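Local structure of 24-sterol C-methyltransferase (Haloferax volcanii, 6F5Z) at residues L45-G50 / E73-A78; R64-D69 / S88-D93. The protein probably transfers methyl groups from S-adenosylmethionine, working as a holoenzyme with the Trm112 activator protein. One frame throughout, in Å; residues are numbered along the deposited sequence.

Contact 1. Residues L45-G50 / E73-A78. With SAH (S-adenosyl-L-homocysteine), chain G.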
ATOM      1  N   LEU B  45      -2.755 -13.227 -12.384  1.00 14.54           N
ATOM      2  CA  LEU B  45      -2.041 -14.498 -12.411  1.00 14.27           C
ATOM      3  C   LEU B  45      -2.775 -15.554 -11.624  1.00 17.33           C
ATOM      4  O   LEU B  45      -2.914 -15.410 -10.405  1.00 15.84           O
ATOM      5  CB  LEU B  45      -0.641 -14.309 -11.866  1.00 14.89           C
ATOM      6  CG  LEU B  45       0.271 -13.421 -12.687  1.00 16.25           C
ATOM      7  CD1 LEU B  45       1.617 -13.293 -11.982  1.00 16.78           C
ATOM      8  CD2 LEU B  45       0.499 -13.970 -14.101  1.00 17.14           C
ATOM      9  N   GLY B  46      -3.277 -16.590 -12.323  1.00 16.19           N
ATOM     10  CA  GLY B  46      -4.081 -17.652 -11.714  1.00 15.19           C
ATOM     11  C   GLY B  46      -5.493 -17.161 -11.526  1.00 17.99           C
ATOM     12  O   GLY B  46      -6.081 -17.248 -10.452  1.00 18.36           O
ATOM     13  N   THR B  47      -6.073 -16.683 -12.621  1.00 15.71           N
ATOM     14  CA  THR B  47      -7.334 -15.955 -12.624  1.00 15.52           C
ATOM     15  C   THR B  47      -8.547 -16.729 -12.084  1.00 16.56           C
ATOM     16  O   THR B  47      -9.474 -16.105 -11.580  1.00 16.91           O
ATOM     17  CB  THR B  47      -7.588 -15.414 -14.021  1.00 17.29           C
ATOM     18  OG1 THR B  47      -8.571 -14.377 -13.978  1.00 17.79           O
ATOM     19  CG2 THR B  47      -7.947 -16.492 -15.034  1.00 18.89           C
ATOM     20  N   GLY B  48      -8.534 -18.072 -12.190  1.00 16.79           N
ATOM     21  CA  GLY B  48      -9.688 -18.825 -11.717  1.00 17.29           C
ATOM     22  C   GLY B  48     -10.916 -18.407 -12.507  1.00 17.25           C
ATOM     23  O   GLY B  48     -10.841 -18.419 -13.734  1.00 19.18           O
ATOM     24  N   SER B  49     -11.997 -17.973 -11.843  1.00 16.74           N
ATOM     25  CA  SER B  49     -13.225 -17.566 -12.563  1.00 16.90           C
ATOM     26  C   SER B  49     -13.075 -16.210 -13.284  1.00 19.90           C
ATOM     27  O   SER B  49     -14.006 -15.798 -13.973  1.00 17.95           O
ATOM     28  CB  SER B  49     -14.417 -17.452 -11.614  1.00 20.19           C
ATOM     29  OG  SER B  49     -14.293 -16.262 -10.850  1.00 21.76           O
ATOM     30  N   GLY B  50     -11.957 -15.507 -13.063  1.00 17.40           N
ATOM     31  CA  GLY B  50     -11.726 -14.194 -13.668  1.00 16.76           C
ATOM     32  C   GLY B  50     -12.373 -13.040 -12.914  1.00 18.35           C
ATOM     33  O   GLY B  50     -12.340 -11.902 -13.402  1.00 16.70           O
ATOM     34  N   GLU B  73      -9.554 -25.408 -18.849  1.00 24.32           N
ATOM     35  CA  GLU B  73     -10.967 -25.429 -18.427  1.00 25.30           C
ATOM     36  C   GLU B  73     -11.304 -24.178 -17.595  1.00 25.17           C
ATOM     37  O   GLU B  73     -12.381 -23.587 -17.736  1.00 25.10           O
ATOM     38  CB  GLU B  73     -11.275 -26.696 -17.603  1.00 28.07           C
ATOM     39  CG  GLU B  73     -11.351 -27.971 -18.436  1.00 43.87           C
ATOM     40  CD  GLU B  73     -10.067 -28.758 -18.634  1.00 73.06           C
ATOM     41  OE1 GLU B  73     -10.168 -29.997 -18.791  1.00 79.87           O
ATOM     42  OE2 GLU B  73      -8.969 -28.152 -18.634  1.00 57.24           O
ATOM     43  N   MET B  74     -10.355 -23.777 -16.722  1.00 21.84           N
ATOM     44  CA  MET B  74     -10.545 -22.603 -15.888  1.00 21.48           C
ATOM     45  C   MET B  74     -10.721 -21.332 -16.739  1.00 22.02           C
ATOM     46  O   MET B  74     -11.663 -20.565 -16.480  1.00 22.18           O
ATOM     47  CB  MET B  74      -9.359 -22.430 -14.932  1.00 23.81           C
ATOM     48  CG  MET B  74      -9.670 -21.595 -13.753  1.00 25.26           C
ATOM     49  SD  MET B  74     -10.858 -22.277 -12.556  1.00 25.48           S
ATOM     50  CE  MET B  74      -9.814 -23.475 -11.651  1.00 24.86           C
ATOM     51  N   VAL B  75      -9.846 -21.123 -17.726  1.00 20.80           N
ATOM     52  CA  VAL B  75      -9.983 -19.899 -18.530  1.00 21.16           C
ATOM     53  C   VAL B  75     -11.161 -19.976 -19.507  1.00 22.90           C
ATOM     54  O   VAL B  75     -11.741 -18.938 -19.789  1.00 21.83           O
ATOM     55  CB  VAL B  75      -8.711 -19.393 -19.207  1.00 25.52           C
ATOM     56  CG1 VAL B  75      -7.834 -18.637 -18.205  1.00 26.44           C
ATOM     57  CG2 VAL B  75      -7.951 -20.528 -19.885  1.00 25.08           C
ATOM     58  N   GLN B  76     -11.577 -21.202 -19.934  1.00 21.02           N
ATOM     59  CA  GLN B  76     -12.801 -21.339 -20.741  1.00 22.36           C
ATOM     60  C   GLN B  76     -13.967 -20.846 -19.894  1.00 24.60           C
ATOM     61  O   GLN B  76     -14.779 -20.047 -20.373  1.00 25.73           O
ATOM     62  CB  GLN B  76     -13.032 -22.816 -21.133  1.00 23.95           C
ATOM     63  CG  GLN B  76     -12.166 -23.293 -22.295  1.00 40.04           C
ATOM     64  CD  GLN B  76     -12.160 -24.801 -22.423  1.00 66.46           C
ATOM     65  OE1 GLN B  76     -13.166 -25.487 -22.190  1.00 63.95           O
ATOM     66  NE2 GLN B  76     -11.017 -25.354 -22.801  1.00 61.72           N
ATOM     67  N   ASN B  77     -14.018 -21.263 -18.603  1.00 21.61           N
ATOM     68  CA  ASN B  77     -15.046 -20.797 -17.700  1.00 20.86           C
ATOM     69  C   ASN B  77     -15.002 -19.282 -17.488  1.00 23.71           C
ATOM     70  O   ASN B  77     -16.031 -18.615 -17.601  1.00 23.89           O
ATOM     71  CB  ASN B  77     -14.950 -21.524 -16.371  1.00 23.64           C
ATOM     72  CG  ASN B  77     -15.313 -22.986 -16.451  1.00 42.62           C
ATOM     73  OD1 ASN B  77     -15.653 -23.528 -17.507  1.00 33.84           O
ATOM     74  ND2 ASN B  77     -15.261 -23.634 -15.323  1.00 34.90           N
ATOM     75  N   ALA B  78     -13.799 -18.748 -17.168  1.00 19.92           N
ATOM     76  CA  ALA B  78     -13.634 -17.312 -16.931  1.00 20.31           C
ATOM     77  C   ALA B  78     -14.149 -16.485 -18.110  1.00 22.76           C
ATOM     78  O   ALA B  78     -14.873 -15.515 -17.892  1.00 23.46           O
ATOM     79  CB  ALA B  78     -12.175 -17.000 -16.654  1.00 21.09           C
TER
HETATM   80  N   SAH G 302      -7.497 -16.308  -8.200  1.00 16.14           N
HETATM   81  CA  SAH G 302      -8.652 -17.245  -8.161  1.00 16.51           C
HETATM   82  CB  SAH G 302      -8.255 -18.769  -8.290  1.00 16.79           C
HETATM   83  CG  SAH G 302      -7.404 -19.266  -7.126  1.00 16.66           C
HETATM   84  SD  SAH G 302      -7.007 -21.042  -7.331  1.00 18.64           S
HETATM   85  C   SAH G 302      -9.506 -17.059  -6.879  1.00 19.61           C
HETATM   86  O   SAH G 302      -9.092 -16.110  -6.084  1.00 18.62           O
HETATM   87  OXT SAH G 302     -10.483 -17.736  -6.657  1.00 19.41           O
HETATM   88  C5' SAH G 302      -5.374 -21.013  -8.111  1.00 18.81           C
HETATM   89  C4' SAH G 302      -5.419 -20.747  -9.604  1.00 17.68           C
HETATM   90  O4' SAH G 302      -4.050 -20.636 -10.074  1.00 19.14           O
HETATM   91  C3' SAH G 302      -6.054 -21.917 -10.365  1.00 20.44           C
HETATM   92  O3' SAH G 302      -7.055 -21.491 -11.289  1.00 21.78           O
HETATM   93  C2' SAH G 302      -4.849 -22.645 -10.973  1.00 20.64           C
HETATM   94  O2' SAH G 302      -5.110 -23.349 -12.185  1.00 20.81           O
HETATM   95  C1' SAH G 302      -3.851 -21.506 -11.176  1.00 19.36           C
HETATM   96  N9  SAH G 302      -2.446 -21.920 -11.167  1.00 18.34           N
HETATM   97  C8  SAH G 302      -1.793 -22.616 -10.179  1.00 20.31           C
HETATM   98  N7  SAH G 302      -0.518 -22.809 -10.413  1.00 20.60           N
HETATM   99  C5  SAH G 302      -0.312 -22.192 -11.639  1.00 19.08           C
HETATM  100  C6  SAH G 302       0.836 -22.041 -12.450  1.00 22.20           C
HETATM  101  N6  SAH G 302       2.038 -22.551 -12.149  1.00 24.79           N
HETATM  102  N1  SAH G 302       0.697 -21.374 -13.622  1.00 20.34           N
HETATM  103  C2  SAH G 302      -0.515 -20.913 -13.964  1.00 17.90           C
HETATM  104  N3  SAH G 302      -1.663 -20.992 -13.286  1.00 18.96           N
HETATM  105  C4  SAH G 302      -1.494 -21.643 -12.116  1.00 17.93           C
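Segment 45-50 leaves its strand and folds into a type II' beta turn from Thr-47 to Gly-50, closed by Gly-50 N on Thr-47 O, and the two central residues of this turn, Gly-48 and Ser-49, rest on helical segment 73-78, with the CA atoms of Ser-49 and Ala-78 4.4 Å apart. One contact point on the helix is the Ala-78 methyl: its CB lies 3.5 Å from Gly-48 O, while Ala-78 CA directs a C-H at Ser-49 O from 3.3 Å (140° at the hydrogen). That carbonyl also accepts from Arg-54.

Met-74, one helical turn earlier, reaches both the loop and the ligand. Its CG stands anti to the backbone N (chi1 -159°) and lies 3.4 Å from Gly-48 O; bends at chi2 and chi3 then pass SD alongside Gly-48 CA at 3.7 Å and bring CE to 3.4 Å from O3' of SAH. The loop is the glycine-rich first motif of the Rossmann-like methyltransferases, and the geometry accounts for its glycines: Gly-46 and Gly-48 have positive phi, and a CB on either would collide with SAH, at O4' and at CB respectively; at Gly-50, also of positive phi, a CB would press on the Ala-78 methyl. Gly-46 O accepts a hydrogen bond from the amino N of SAH at 2.8 Å. An alanine at Met-74 would remove the thioether arm and would probably disturb the packing of helix 72-80 on Gly-48 and the ribose. The Thr-47 and Val-75 side chains cross at about a right angle, CG2 of Thr-47 meeting CG1 of Val-75 at 3.8 Å. Thr-47 OG1, anti to its own backbone N, hydrogen-bonds Asp-44.

Contact 2. Residues R64-D69 / S88-D93. With SAH (S-adenosyl-L-homocysteine), chain G.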
ATOM      1  N   ARG B  64      -7.632  -2.793 -20.128  1.00 18.06           N
ATOM      2  CA  ARG B  64      -7.283  -4.085 -20.727  1.00 17.40           C
ATOM      3  C   ARG B  64      -6.967  -5.036 -19.607  1.00 19.60           C
ATOM      4  O   ARG B  64      -6.301  -4.646 -18.644  1.00 18.12           O
ATOM      5  CB  ARG B  64      -6.053  -3.978 -21.625  1.00 19.67           C
ATOM      6  CG  ARG B  64      -6.129  -2.776 -22.559  1.00 27.08           C
ATOM      7  CD  ARG B  64      -5.232  -2.842 -23.749  1.00 28.90           C
ATOM      8  NE  ARG B  64      -3.834  -3.114 -23.424  1.00 29.68           N
ATOM      9  CZ  ARG B  64      -2.981  -3.533 -24.348  1.00 43.10           C
ATOM     10  NH1 ARG B  64      -1.720  -3.771 -24.033  1.00 36.51           N
ATOM     11  NH2 ARG B  64      -3.389  -3.728 -25.592  1.00 31.15           N
ATOM     12  N   GLY B  65      -7.462  -6.251 -19.710  1.00 16.02           N
ATOM     13  CA  GLY B  65      -7.155  -7.230 -18.677  1.00 15.78           C
ATOM     14  C   GLY B  65      -6.777  -8.544 -19.289  1.00 17.46           C
ATOM     15  O   GLY B  65      -7.319  -8.908 -20.359  1.00 17.65           O
ATOM     16  N   PHE B  66      -5.792  -9.231 -18.657  1.00 15.38           N
ATOM     17  CA  PHE B  66      -5.368 -10.547 -19.126  1.00 16.07           C
ATOM     18  C   PHE B  66      -5.430 -11.492 -17.945  1.00 17.86           C
ATOM     19  O   PHE B  66      -4.717 -11.262 -16.961  1.00 16.90           O
ATOM     20  CB  PHE B  66      -3.933 -10.541 -19.656  1.00 16.96           C
ATOM     21  CG  PHE B  66      -3.699  -9.645 -20.836  1.00 18.12           C
ATOM     22  CD1 PHE B  66      -3.500  -8.279 -20.664  1.00 19.36           C
ATOM     23  CD2 PHE B  66      -3.683 -10.162 -22.124  1.00 20.44           C
ATOM     24  CE1 PHE B  66      -3.334  -7.438 -21.761  1.00 19.50           C
ATOM     25  CE2 PHE B  66      -3.475  -9.325 -23.224  1.00 21.02           C
ATOM     26  CZ  PHE B  66      -3.313  -7.969 -23.040  1.00 20.00           C
ATOM     27  N   GLY B  67      -6.272 -12.517 -18.036  1.00 17.13           N
ATOM     28  CA  GLY B  67      -6.412 -13.517 -16.989  1.00 17.44           C
ATOM     29  C   GLY B  67      -5.666 -14.763 -17.424  1.00 20.60           C
ATOM     30  O   GLY B  67      -6.077 -15.440 -18.381  1.00 19.24           O
ATOM     31  N   LEU B  68      -4.524 -15.012 -16.792  1.00 17.11           N
ATOM     32  CA  LEU B  68      -3.644 -16.119 -17.149  1.00 17.44           C
ATOM     33  C   LEU B  68      -3.918 -17.291 -16.183  1.00 19.77           C
ATOM     34  O   LEU B  68      -4.053 -17.087 -14.969  1.00 16.51           O
ATOM     35  CB  LEU B  68      -2.165 -15.663 -17.052  1.00 17.29           C
ATOM     36  CG  LEU B  68      -1.096 -16.735 -17.342  1.00 19.69           C
ATOM     37  CD1 LEU B  68       0.118 -16.119 -17.973  1.00 20.04           C
ATOM     38  CD2 LEU B  68      -0.603 -17.444 -16.033  1.00 21.30           C
ATOM     39  N   ASP B  69      -4.004 -18.523 -16.724  1.00 17.97           N
ATOM     40  CA  ASP B  69      -4.230 -19.686 -15.871  1.00 17.96           C
ATOM     41  C   ASP B  69      -3.611 -20.884 -16.554  1.00 19.73           C
ATOM     42  O   ASP B  69      -3.560 -20.956 -17.774  1.00 20.12           O
ATOM     43  CB  ASP B  69      -5.715 -19.913 -15.582  1.00 19.35           C
ATOM     44  CG  ASP B  69      -5.898 -20.639 -14.282  1.00 21.35           C
ATOM     45  OD1 ASP B  69      -5.739 -21.894 -14.265  1.00 21.20           O
ATOM     46  OD2 ASP B  69      -6.174 -19.970 -13.275  1.00 19.26           O
ATOM     47  N   SER B  88      -9.454 -10.384 -21.475  1.00 19.53           N
ATOM     48  CA  SER B  88      -9.144 -11.595 -22.221  1.00 18.71           C
ATOM     49  C   SER B  88      -8.506 -12.605 -21.313  1.00 21.24           C
ATOM     50  O   SER B  88      -8.071 -12.272 -20.200  1.00 20.70           O
ATOM     51  CB  SER B  88      -8.175 -11.281 -23.351  1.00 21.91           C
ATOM     52  OG  SER B  88      -6.935 -10.816 -22.827  1.00 29.76           O
ATOM     53  N   PHE B  89      -8.501 -13.860 -21.777  1.00 18.92           N
ATOM     54  CA  PHE B  89      -7.994 -14.998 -21.022  1.00 18.04           C
ATOM     55  C   PHE B  89      -7.057 -15.834 -21.852  1.00 21.39           C
ATOM     56  O   PHE B  89      -7.186 -15.923 -23.082  1.00 21.67           O
ATOM     57  CB  PHE B  89      -9.176 -15.834 -20.480  1.00 19.28           C
ATOM     58  CG  PHE B  89     -10.031 -15.007 -19.548  1.00 19.44           C
ATOM     59  CD1 PHE B  89      -9.634 -14.785 -18.228  1.00 19.98           C
ATOM     60  CD2 PHE B  89     -11.163 -14.338 -20.020  1.00 20.98           C
ATOM     61  CE1 PHE B  89     -10.374 -13.944 -17.385  1.00 20.71           C
ATOM     62  CE2 PHE B  89     -11.907 -13.496 -19.176  1.00 22.35           C
ATOM     63  CZ  PHE B  89     -11.515 -13.313 -17.863  1.00 20.55           C
ATOM     64  N   LEU B  90      -6.062 -16.425 -21.190  1.00 18.82           N
ATOM     65  CA  LEU B  90      -5.043 -17.219 -21.881  1.00 18.49           C
ATOM     66  C   LEU B  90      -4.515 -18.301 -20.959  1.00 21.39           C
ATOM     67  O   LEU B  90      -4.559 -18.178 -19.718  1.00 18.16           O
ATOM     68  CB  LEU B  90      -3.872 -16.318 -22.366  1.00 19.90           C
ATOM     69  CG  LEU B  90      -3.017 -15.627 -21.275  1.00 23.75           C
ATOM     70  CD1 LEU B  90      -1.582 -15.480 -21.724  1.00 26.25           C
ATOM     71  CD2 LEU B  90      -3.562 -14.240 -20.895  1.00 24.72           C
ATOM     72  N   VAL B  91      -4.037 -19.369 -21.578  1.00 18.79           N
ATOM     73  CA  VAL B  91      -3.375 -20.440 -20.848  1.00 17.58           C
ATOM     74  C   VAL B  91      -1.898 -20.059 -20.773  1.00 19.91           C
ATOM     75  O   VAL B  91      -1.274 -19.724 -21.778  1.00 20.46           O
ATOM     76  CB  VAL B  91      -3.573 -21.842 -21.521  1.00 20.22           C
ATOM     77  CG1 VAL B  91      -3.097 -22.976 -20.601  1.00 21.54           C
ATOM     78  CG2 VAL B  91      -5.046 -22.061 -21.884  1.00 20.50           C
ATOM     79  N   GLY B  92      -1.325 -20.142 -19.581  1.00 18.04           N
ATOM     80  CA  GLY B  92       0.074 -19.848 -19.395  1.00 18.75           C
ATOM     81  C   GLY B  92       0.593 -20.414 -18.090  1.00 19.42           C
ATOM     82  O   GLY B  92      -0.173 -21.032 -17.328  1.00 19.09           O
ATOM     83  N   ASP B  93       1.884 -20.181 -17.834  1.00 18.70           N
ATOM     84  CA  ASP B  93       2.515 -20.692 -16.626  1.00 18.17           C
ATOM     85  C   ASP B  93       3.300 -19.596 -15.937  1.00 18.40           C
ATOM     86  O   ASP B  93       3.959 -18.794 -16.589  1.00 18.30           O
ATOM     87  CB  ASP B  93       3.422 -21.903 -16.943  1.00 19.96           C
ATOM     88  CG  ASP B  93       3.966 -22.549 -15.675  1.00 23.77           C
ATOM     89  OD1 ASP B  93       3.183 -23.222 -14.975  1.00 25.19           O
ATOM     90  OD2 ASP B  93       5.142 -22.272 -15.321  1.00 24.57           O
TER
HETATM   91  N   SAH G 302      -7.497 -16.308  -8.200  1.00 16.14           N
HETATM   92  CA  SAH G 302      -8.652 -17.245  -8.161  1.00 16.51           C
HETATM   93  CB  SAH G 302      -8.255 -18.769  -8.290  1.00 16.79           C
HETATM   94  CG  SAH G 302      -7.404 -19.266  -7.126  1.00 16.66           C
HETATM   95  SD  SAH G 302      -7.007 -21.042  -7.331  1.00 18.64           S
HETATM   96  C   SAH G 302      -9.506 -17.059  -6.879  1.00 19.61           C
HETATM   97  O   SAH G 302      -9.092 -16.110  -6.084  1.00 18.62           O
HETATM   98  OXT SAH G 302     -10.483 -17.736  -6.657  1.00 19.41           O
HETATM   99  C5' SAH G 302      -5.374 -21.013  -8.111  1.00 18.81           C
HETATM  100  C4' SAH G 302      -5.419 -20.747  -9.604  1.00 17.68           C
HETATM  101  O4' SAH G 302      -4.050 -20.636 -10.074  1.00 19.14           O
HETATM  102  C3' SAH G 302      -6.054 -21.917 -10.365  1.00 20.44           C
HETATM  103  O3' SAH G 302      -7.055 -21.491 -11.289  1.00 21.78           O
HETATM  104  C2' SAH G 302      -4.849 -22.645 -10.973  1.00 20.64           C
HETATM  105  O2' SAH G 302      -5.110 -23.349 -12.185  1.00 20.81           O
HETATM  106  C1' SAH G 302      -3.851 -21.506 -11.176  1.00 19.36           C
HETATM  107  N9  SAH G 302      -2.446 -21.920 -11.167  1.00 18.34           N
HETATM  108  C8  SAH G 302      -1.793 -22.616 -10.179  1.00 20.31           C
HETATM  109  N7  SAH G 302      -0.518 -22.809 -10.413  1.00 20.60           N
HETATM  110  C5  SAH G 302      -0.312 -22.192 -11.639  1.00 19.08           C
HETATM  111  C6  SAH G 302       0.836 -22.041 -12.450  1.00 22.20           C
HETATM  112  N6  SAH G 302       2.038 -22.551 -12.149  1.00 24.79           N
HETATM  113  N1  SAH G 302       0.697 -21.374 -13.622  1.00 20.34           N
HETATM  114  C2  SAH G 302      -0.515 -20.913 -13.964  1.00 17.90           C
HETATM  115  N3  SAH G 302      -1.663 -20.992 -13.286  1.00 18.96           N
HETATM  116  C4  SAH G 302      -1.494 -21.643 -12.116  1.00 17.93           C
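One carbonyl, Gly-65 O, takes two hydrogen bonds from the same serine: Ser-88 N at 2.8 Å and Ser-88 OG at 3.1 Å. The hydroxyl lies in the carbonyl plane on a lone pair, whereas the N-H comes from 35° above it. A chi1 of 63° folds OG into the crowded position between backbone N and carbonyl carbon, allowing this double grip. Gly-67 N then donates to Ser-88 O, Leu-90 N to Gly-67 O, Asp-69 N to Leu-90 O and Gly-92 N to Asp-69 O, the last from well above the carbonyl plane; the strand axes lie 27° apart.

On one face, Leu-90 CD2 sits 3.9 Å from Phe-66 CB, at the edge of that ring, and the Leu-90 and Leu-68 side chains cross obliquely, CD1 to CD1 at 4.2 Å. On the other, Phe-89 CD1 leans on bare Gly-67 CA at 3.7 Å, where any CB would clash. Helix 72-80 connects these two neighbouring strands and packs over this face, the beta-alpha-beta crossover of the class I methyltransferase sheet. Strand 87-91 is outermost within this chain, and the backbone of Val-91 hydrogen-bonds to the Trm112 chain.

Asp-69, ending its strand, is the acidic residue that holds the ribose in this fold. O2' donates to Asp-69 OD1 at 2.6 Å and O3' to Asp-69 OD2 at 2.7 Å; Ser-71 N and Gly-48 N also donate to this carboxylate, fixing its rotation and probably favouring the charged form. Adenine N6 bonds weakly to Asp-93 OD1 at 3.1 Å; Asp-93 OD2 accepts from Asp-95 N.

Overall arrangement
Both contacts are buried, their centres about 8 Å apart, and their segments alternate along the chain. Contact 1 sets the glycine-rich loop on the helix of the beta-alpha-beta unit; contact 2 joins the two strands that this helix connects, and at its outermost strand owes part of its cover to the neighbouring Trm112 (UPF0434 family) chain. Contact 1 buries 230 Å² by van der Waals packing and a C-H...O approach, whereas contact 2 buries 461 Å² and is held mainly by main-chain hydrogen bonds. They meet where Leu-68 O probably accepts from both Gly-46 N (2.8 Å) and Thr-47 N (3.1 Å). SAH is shared: contact 1 hydrogen-bonds its amino group and packs Met-74 on the ribose; contact 2 hydrogen-bonds the ribose hydroxyls and, weakly, the adenine.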